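Local coordinates for arginase (Trypanosoma brucei brucei, PDB 4RHJ), which is of unknown function; it has the arginase-deacetylase fold but evolved without the binuclear manganese cluster of arginases, so its assigned arginase activity is doubtful, at residues A[57-62]-A[101-106]; A[164-169]-A[237-242]. One frame throughout, in Å; residues are numbered along the deposited sequence. Where two conformers were deposited one is given.

Interaction 1 (A[57-62]-A[101-106])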
ATOM      1  N   ARG A  57      -2.522  20.069  19.344  1.00 23.79           N
ATOM      2  CA  ARG A  57      -3.742  20.752  19.766  1.00 25.20           C
ATOM      3  C   ARG A  57      -4.847  20.727  18.704  1.00 37.71           C
ATOM      4  O   ARG A  57      -6.039  20.689  19.027  1.00 31.64           O
ATOM      5  CB  ARG A  57      -3.433  22.196  20.143  1.00 22.20           C
ATOM      6  CG  ARG A  57      -4.319  22.707  21.259  1.00 34.46           C
ATOM      7  CD  ARG A  57      -4.198  24.210  21.477  1.00 37.76           C
ATOM      8  NE  ARG A  57      -4.727  24.609  22.780  1.00 34.64           N
ATOM      9  CZ  ARG A  57      -6.018  24.628  23.092  1.00 47.22           C
ATOM     10  NH1 ARG A  57      -6.931  24.265  22.201  1.00 52.16           N
ATOM     11  NH2 ARG A  57      -6.400  25.005  24.303  1.00 48.23           N
ATOM     12  N   ARG A  58      -4.459  20.766  17.436  1.00 32.77           N
ATOM     13  CA  ARG A  58      -5.446  20.674  16.374  1.00 37.38           C
ATOM     14  C   ARG A  58      -5.785  19.215  16.114  1.00 26.27           C
ATOM     15  O   ARG A  58      -4.906  18.400  15.800  1.00 39.84           O
ATOM     16  CB  ARG A  58      -4.950  21.345  15.091  1.00 31.41           C
ATOM     17  CG  ARG A  58      -5.872  21.135  13.889  1.00 37.58           C
ATOM     18  CD  ARG A  58      -5.257  21.683  12.620  1.00 29.83           C
ATOM     19  NE  ARG A  58      -5.968  21.232  11.430  1.00 48.77           N
ATOM     20  CZ  ARG A  58      -5.682  20.120  10.758  1.00 45.71           C
ATOM     21  NH1 ARG A  58      -4.694  19.329  11.157  1.00 35.61           N
ATOM     22  NH2 ARG A  58      -6.385  19.796   9.679  1.00 37.76           N
ATOM     23  N   ALA A  59      -7.066  18.896  16.270  1.00 35.03           N
ATOM     24  CA  ALA A  59      -7.588  17.577  15.947  1.00 26.41           C
ATOM     25  C   ALA A  59      -8.638  17.673  14.853  1.00 14.64           C
ATOM     26  O   ALA A  59      -9.791  17.992  15.119  1.00 28.09           O
ATOM     27  CB  ALA A  59      -8.173  16.925  17.170  1.00 23.73           C
ATOM     28  N   PRO A  60      -8.236  17.415  13.611  1.00 19.32           N
ATOM     29  CA  PRO A  60      -9.229  17.402  12.538  1.00 19.54           C
ATOM     30  C   PRO A  60     -10.017  16.102  12.567  1.00 20.42           C
ATOM     31  O   PRO A  60     -11.032  16.051  13.238  1.00 24.01           O
ATOM     32  CB  PRO A  60      -8.389  17.538  11.269  1.00 16.32           C
ATOM     33  CG  PRO A  60      -7.018  17.040  11.656  1.00 44.96           C
ATOM     34  CD  PRO A  60      -6.862  17.178  13.139  1.00 23.47           C
ATOM     35  N   LEU A  61      -9.509  15.083  11.873  1.00 24.20           N
ATOM     36  CA  LEU A  61     -10.036  13.707  11.833  1.00 27.53           C
ATOM     37  C   LEU A  61     -11.497  13.463  12.222  1.00 22.57           C
ATOM     38  O   LEU A  61     -12.256  12.886  11.445  1.00 15.53           O
ATOM     39  CB  LEU A  61      -9.141  12.788  12.668  1.00 21.40           C
ATOM     40  CG  LEU A  61      -9.284  11.294  12.386  1.00  8.62           C
ATOM     41  CD1 LEU A  61      -8.702  10.956  11.024  1.00 19.78           C
ATOM     42  CD2 LEU A  61      -8.619  10.471  13.478  1.00 15.75           C
ATOM     43  N   LEU A  62     -11.893  13.900  13.412  1.00 19.78           N
ATOM     44  CA  LEU A  62     -13.277  13.877  13.791  1.00  8.62           C
ATOM     45  C   LEU A  62     -13.985  14.625  12.694  1.00 12.00           C
ATOM     46  O   LEU A  62     -14.697  14.017  11.906  1.00 27.52           O
ATOM     47  CB  LEU A  62     -13.486  14.512  15.181  1.00 12.07           C
ATOM     48  CG  LEU A  62     -14.866  15.060  15.576  1.00 22.35           C
ATOM     49  CD1 LEU A  62     -15.487  14.262  16.707  1.00 23.71           C
ATOM     50  CD2 LEU A  62     -14.787  16.535  15.945  1.00 26.52           C
ATOM     51  N   CYS A 101     -20.999  14.373  19.735  1.00 13.04           N
ATOM     52  CA  CYS A 101     -20.720  15.192  20.910  1.00 26.12           C
ATOM     53  C   CYS A 101     -19.536  16.118  20.667  1.00 28.17           C
ATOM     54  O   CYS A 101     -19.127  16.843  21.570  1.00 50.21           O
ATOM     55  CB  CYS A 101     -20.449  14.321  22.143  1.00 22.42           C
ATOM     56  SG  CYS A 101     -21.820  13.268  22.661  1.00 27.52           S
ATOM     57  N   GLY A 102     -18.973  16.082  19.462  1.00 19.07           N
ATOM     58  CA  GLY A 102     -17.875  16.971  19.120  1.00 24.27           C
ATOM     59  C   GLY A 102     -16.575  16.766  19.890  1.00 34.34           C
ATOM     60  O   GLY A 102     -16.361  15.737  20.519  1.00 17.44           O
ATOM     61  N   GLN A 103     -15.704  17.771  19.846  1.00 40.77           N
ATOM     62  CA  GLN A 103     -14.381  17.681  20.459  1.00 27.48           C
ATOM     63  C   GLN A 103     -14.387  17.977  21.955  1.00 26.19           C
ATOM     64  O   GLN A 103     -15.030  18.924  22.406  1.00 25.54           O
ATOM     65  CB  GLN A 103     -13.407  18.649  19.770  1.00 27.32           C
ATOM     66  CG  GLN A 103     -13.000  18.276  18.353  1.00 34.02           C
ATOM     67  CD  GLN A 103     -12.060  17.091  18.305  1.00 22.03           C
ATOM     68  OE1 GLN A 103     -11.697  16.541  19.334  1.00 25.19           O
ATOM     69  NE2 GLN A 103     -11.668  16.688  17.103  1.00 28.04           N
ATOM     70  N   MET A 104     -13.649  17.175  22.717  1.00 20.18           N
ATOM     71  CA  MET A 104     -13.348  17.489  24.114  1.00 19.56           C
ATOM     72  C   MET A 104     -12.833  18.926  24.292  1.00 28.44           C
ATOM     73  O   MET A 104     -13.338  19.694  25.106  1.00 32.99           O
ATOM     74  CB  MET A 104     -12.306  16.514  24.655  1.00 17.77           C
ATOM     75  CG  MET A 104     -12.767  15.107  24.769  1.00 19.99           C
ATOM     76  SD  MET A 104     -12.673  14.572  26.466  1.00 28.88           S
ATOM     77  CE  MET A 104     -13.929  13.320  26.470  1.00 13.27           C
ATOM     78  N   LEU A 105     -11.827  19.281  23.510  1.00 31.13           N
ATOM     79  CA  LEU A 105     -11.130  20.552  23.655  1.00 29.58           C
ATOM     80  C   LEU A 105     -11.871  21.688  22.946  1.00 32.64           C
ATOM     81  O   LEU A 105     -12.009  21.679  21.725  1.00 27.23           O
ATOM     82  CB  LEU A 105      -9.704  20.408  23.105  1.00 38.26           C
ATOM     83  CG  LEU A 105      -8.528  21.288  23.534  1.00 30.82           C
ATOM     84  CD1 LEU A 105      -8.440  21.371  25.028  1.00 19.25           C
ATOM     85  CD2 LEU A 105      -7.230  20.718  22.979  1.00 24.11           C
ATOM     86  N   ASP A 106     -12.355  22.664  23.706  1.00 30.92           N
ATOM     87  CA  ASP A 106     -12.968  23.830  23.081  1.00 43.47           C
ATOM     88  C   ASP A 106     -11.916  24.702  22.407  1.00 59.97           C
ATOM     89  O   ASP A 106     -11.070  25.293  23.072  1.00 55.61           O
ATOM     90  CB  ASP A 106     -13.748  24.663  24.096  1.00 54.39           C
ATOM     91  CG  ASP A 106     -14.371  25.908  23.475  1.00 35.53           C
ATOM     92  OD1 ASP A 106     -14.359  26.043  22.236  1.00 32.92           O
ATOM     93  OD2 ASP A 106     -14.892  26.752  24.227  1.00 44.52           O
TER
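Leu62 CD2 and Ala59 CB approach the NE2 end of the Gln103 amide obliquely, from opposite sides of its plane. Leu62 CD2 is 3.3 Å from Gln103 NE2 and 3.5 Å from Gln103 CG; Ala59 CB is 3.5 Å from the same NE2. The second flat group, the guanidinium of Arg57, has Leu105 CD2 over one face and, at its edge near the plane, the carbonyl oxygen of Asp106, which is distant at 4.4 Å from NH1. Here NH1 approaches Leu105 CG to 3.6 Å, and the two side chains cross at about a right angle.

The shapes follow from the torsions. A bend in the Gln103 chain (chi2 -72°) turns its amide into the gap between Ala59 and Leu62, whereas Arg57 stays extended from CG to NE and passes over the leucine. Although Ala59 O is 3.0 Å from Gln103 NE2, it lies well off the amide plane, and the angle is too poor for a hydrogen bond.

In the fold, the loop leading from strand 46-50 to helix 62-66 leans on the C-terminal end of strand 95-103, the neighbour of 46-50 in the sheet, and the turn after it. Gly50 bonds through its backbone to Gly102 and Met104, while Met21 touches both Arg57 and Leu105.

With neither a hydrogen bond nor a salt bridge between these two segments, this partly exposed patch is joined by van der Waals contact: aliphatic carbons pack on the Arg57 guanidinium and around the nitrogen end of the Gln103 amide.

Interaction 2 (A[164-169]-A[237-242]); sequences VIVHFS and YPVFIS
Five backbone hydrogen bonds join Val164-Phe168 to Pro238-Ser242, donors alternating between the two strands. The shortest runs from Phe168 N to Ser242 O at 3.0 Å; Val166 N reaches Phe240 O at 3.1 Å, and Val164 N bonds to Pro238 O. Returning the other way, Phe240 N and Ser242 N donate to Val164 O and Val166 O. All five are nearly straight at hydrogen, but the most oblique at its acceptor is Ser242 N to Val166 O, with the donor tilted 33° from the carbonyl plane. Ser242 O also receives a CA-H...O contact from His167 CA at 3.5 Å.

Two buried polar side chains find partners elsewhere: His167 NE2 bonds to Tyr287 OH, and Ser242 OG to Thr147 OG1. Between them, Ser242 OG sits at the edge of the imidazole, 3.9 Å from His167 CD2.

These are neighbouring parallel strands of the arginase-deacetylase sheet; 239-244 is flanked on its other side by 281-287, and 163-168 by 190-196. The C-terminal ends of these two strands and the loops after them supply most of the metal ligands in true arginases. Asp244 is a manganese ligand in a crystal structure of this protein, though no metal is bound to this chain. The side chain of His167 lies about 5 Å from the side chain of Asp244; Ser169 OG bonds to Asp244 OD2.

Apolar packing splits by face. Ile165 and Phe240 run side by side on the face of His167 and Ser242; in the conformer given, Ile165 CG1 is 3.9 Å from Phe240 CB. Val166 CG2 meets Val239 CG1 at 3.9 Å on the other. At the strand entrance, Val164 CG1 lies beside its backbone N (chi1 -42°) and presses on Tyr237 CB at 3.6 Å, while the exposed tyrosine ring leads away.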
ATOM      1  N   VAL A 164     -13.914  -7.715  27.783  1.00 37.79           N
ATOM      2  CA  VAL A 164     -12.700  -8.108  27.087  1.00 23.99           C
ATOM      3  C   VAL A 164     -12.334  -7.013  26.110  1.00 22.18           C
ATOM      4  O   VAL A 164     -13.122  -6.108  25.871  1.00 29.97           O
ATOM      5  CB  VAL A 164     -12.851  -9.442  26.353  1.00 31.98           C
ATOM      6  CG1 VAL A 164     -13.616 -10.428  27.220  1.00 32.43           C
ATOM      7  CG2 VAL A 164     -13.537  -9.245  25.010  1.00 28.33           C
ATOM      8  N   ILE A 165     -11.130  -7.092  25.564  1.00 17.31           N
ATOM      9  CA  ILE A 165     -10.630  -6.072  24.652  0.50 26.16           C
ATOM     10  C   ILE A 165     -10.006  -6.707  23.419  1.00 15.70           C
ATOM     11  O   ILE A 165      -9.220  -7.636  23.528  1.00 23.54           O
ATOM     12  CB  ILE A 165      -9.589  -5.154  25.342  0.50 20.82           C
ATOM     13  CG1 ILE A 165     -10.257  -4.318  26.437  0.50 27.48           C
ATOM     14  CG2 ILE A 165      -8.927  -4.237  24.334  0.50 26.18           C
ATOM     15  CD1 ILE A 165      -9.370  -3.253  27.014  0.50 20.91           C
ATOM     16  N   VAL A 166     -10.373  -6.211  22.244  1.00 20.76           N
ATOM     17  CA  VAL A 166      -9.705  -6.623  21.010  1.00 15.13           C
ATOM     18  C   VAL A 166      -8.744  -5.503  20.578  1.00 21.70           C
ATOM     19  O   VAL A 166      -9.186  -4.470  20.083  1.00 20.34           O
ATOM     20  CB  VAL A 166     -10.710  -6.947  19.892  1.00 16.53           C
ATOM     21  CG1 VAL A 166      -9.985  -7.263  18.598  1.00 20.53           C
ATOM     22  CG2 VAL A 166     -11.562  -8.128  20.280  1.00 17.52           C
ATOM     23  N   HIS A 167      -7.437  -5.700  20.792  1.00 20.16           N
ATOM     24  CA  HIS A 167      -6.451  -4.618  20.602  1.00 24.55           C
ATOM     25  C   HIS A 167      -5.622  -4.774  19.326  1.00 15.09           C
ATOM     26  O   HIS A 167      -4.879  -5.738  19.154  1.00 16.44           O
ATOM     27  CB  HIS A 167      -5.507  -4.499  21.824  1.00 13.87           C
ATOM     28  CG  HIS A 167      -4.488  -3.397  21.707  1.00 22.09           C
ATOM     29  ND1 HIS A 167      -3.135  -3.616  21.847  1.00 28.42           N
ATOM     30  CD2 HIS A 167      -4.626  -2.074  21.433  1.00 13.02           C
ATOM     31  CE1 HIS A 167      -2.485  -2.475  21.682  1.00 22.03           C
ATOM     32  NE2 HIS A 167      -3.367  -1.528  21.434  1.00 18.54           N
ATOM     33  N   PHE A 168      -5.752  -3.788  18.452  1.00 14.76           N
ATOM     34  CA  PHE A 168      -5.032  -3.716  17.183  1.00 12.40           C
ATOM     35  C   PHE A 168      -3.885  -2.713  17.194  1.00 12.21           C
ATOM     36  O   PHE A 168      -4.103  -1.516  17.103  1.00 17.11           O
ATOM     37  CB  PHE A 168      -5.979  -3.316  16.044  1.00 15.04           C
ATOM     38  CG  PHE A 168      -7.114  -4.276  15.806  1.00 16.68           C
ATOM     39  CD1 PHE A 168      -6.945  -5.376  14.995  1.00 10.60           C
ATOM     40  CD2 PHE A 168      -8.372  -4.031  16.358  1.00 26.77           C
ATOM     41  CE1 PHE A 168      -7.995  -6.244  14.778  1.00 14.83           C
ATOM     42  CE2 PHE A 168      -9.420  -4.875  16.141  1.00 11.71           C
ATOM     43  CZ  PHE A 168      -9.241  -5.982  15.344  1.00 15.59           C
ATOM     44  N   SER A 169      -2.659  -3.197  17.233  1.00 14.71           N
ATOM     45  CA  SER A 169      -1.525  -2.301  17.218  1.00 12.44           C
ATOM     46  C   SER A 169      -0.305  -2.995  16.672  1.00 10.39           C
ATOM     47  O   SER A 169      -0.293  -4.220  16.574  1.00 15.62           O
ATOM     48  CB  SER A 169      -1.248  -1.788  18.620  1.00 15.18           C
ATOM     49  OG  SER A 169      -0.287  -0.770  18.579  1.00 15.51           O
ATOM     50  N   TYR A 237     -18.957 -12.435  25.541  1.00 39.98           N
ATOM     51  CA  TYR A 237     -18.334 -11.403  26.380  1.00 45.23           C
ATOM     52  C   TYR A 237     -18.282 -10.045  25.684  1.00 34.34           C
ATOM     53  O   TYR A 237     -17.705  -9.949  24.605  1.00 26.44           O
ATOM     54  CB  TYR A 237     -16.909 -11.819  26.774  1.00 31.60           C
ATOM     55  CG  TYR A 237     -16.831 -13.109  27.543  1.00 19.58           C
ATOM     56  CD1 TYR A 237     -16.879 -13.119  28.929  1.00 32.07           C
ATOM     57  CD2 TYR A 237     -16.717 -14.322  26.885  1.00 33.28           C
ATOM     58  CE1 TYR A 237     -16.815 -14.308  29.639  1.00 37.49           C
ATOM     59  CE2 TYR A 237     -16.651 -15.515  27.581  1.00 37.63           C
ATOM     60  CZ  TYR A 237     -16.700 -15.503  28.959  1.00 37.00           C
ATOM     61  OH  TYR A 237     -16.638 -16.687  29.659  1.00 38.58           O
ATOM     62  N   PRO A 238     -18.872  -8.997  26.309  1.00 29.85           N
ATOM     63  CA  PRO A 238     -18.923  -7.606  25.823  1.00 30.65           C
ATOM     64  C   PRO A 238     -17.579  -7.085  25.312  1.00 19.77           C
ATOM     65  O   PRO A 238     -16.584  -7.175  26.014  1.00 22.37           O
ATOM     66  CB  PRO A 238     -19.366  -6.826  27.064  1.00 25.37           C
ATOM     67  CG  PRO A 238     -20.204  -7.788  27.803  1.00 34.50           C
ATOM     68  CD  PRO A 238     -19.561  -9.135  27.606  1.00 27.40           C
ATOM     69  N   VAL A 239     -17.555  -6.542  24.102  1.00 14.91           N
ATOM     70  CA  VAL A 239     -16.297  -6.187  23.472  1.00 12.16           C
ATOM     71  C   VAL A 239     -15.994  -4.687  23.489  1.00 18.66           C
ATOM     72  O   VAL A 239     -16.780  -3.882  23.027  1.00 23.33           O
ATOM     73  CB  VAL A 239     -16.233  -6.673  21.989  1.00 27.93           C
ATOM     74  CG1 VAL A 239     -14.879  -6.357  21.393  1.00 10.11           C
ATOM     75  CG2 VAL A 239     -16.493  -8.169  21.885  1.00 32.50           C
ATOM     76  N   PHE A 240     -14.842  -4.331  24.039  1.00 15.10           N
ATOM     77  CA  PHE A 240     -14.247  -3.020  23.818  1.00 15.36           C
ATOM     78  C   PHE A 240     -13.389  -3.149  22.581  1.00 14.85           C
ATOM     79  O   PHE A 240     -12.683  -4.138  22.407  1.00 19.32           O
ATOM     80  CB  PHE A 240     -13.406  -2.575  25.022  1.00 21.11           C
ATOM     81  CG  PHE A 240     -12.818  -1.189  24.893  1.00 34.05           C
ATOM     82  CD1 PHE A 240     -13.355  -0.118  25.602  1.00 30.89           C
ATOM     83  CD2 PHE A 240     -11.712  -0.956  24.079  1.00 19.38           C
ATOM     84  CE1 PHE A 240     -12.810   1.166  25.485  1.00 29.59           C
ATOM     85  CE2 PHE A 240     -11.174   0.322  23.958  1.00 23.54           C
ATOM     86  CZ  PHE A 240     -11.721   1.378  24.664  1.00 16.81           C
ATOM     87  N   ILE A 241     -13.434  -2.165  21.701  1.00 20.03           N
ATOM     88  CA  ILE A 241     -12.586  -2.256  20.533  1.00 22.27           C
ATOM     89  C   ILE A 241     -11.594  -1.113  20.571  1.00 17.39           C
ATOM     90  O   ILE A 241     -11.989   0.047  20.648  1.00 19.54           O
ATOM     91  CB  ILE A 241     -13.417  -2.266  19.237  1.00 18.23           C
ATOM     92  CG1 ILE A 241     -14.157  -3.607  19.136  1.00 13.94           C
ATOM     93  CG2 ILE A 241     -12.522  -2.067  18.031  1.00 25.64           C
ATOM     94  CD1 ILE A 241     -14.970  -3.814  17.879  1.00 19.10           C
ATOM     95  N   SER A 242     -10.305  -1.462  20.574  1.00 18.28           N
ATOM     96  CA  SER A 242      -9.218  -0.482  20.641  1.00 14.95           C
ATOM     97  C   SER A 242      -8.336  -0.645  19.415  1.00 17.58           C
ATOM     98  O   SER A 242      -7.814  -1.736  19.151  1.00 16.84           O
ATOM     99  CB  SER A 242      -8.387  -0.638  21.912  1.00 13.03           C
ATOM    100  OG  SER A 242      -7.529   0.483  22.101  1.00 13.92           O
TER

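In the fold
Both contacts reach the same parallel sheet, on opposite sides of the chain's centre, and their nearest atoms are about 12 Å apart. Interaction 2 is buried core: two adjacent strands of the sheet, tied by regular main-chain hydrogen bonds, close to the residue that can bind manganese. Interaction 1 is a surface contact away from that site, where a connecting loop rests on the end of strand 95-103, one strand in from the outermost strand 77-81. Main-chain N-H and C=O groups bond to each other across interaction 2, whereas long polar side chains lying against aliphatic ones supply the contact in interaction 1. Both segments of interaction 1 precede those of interaction 2 in the sequence.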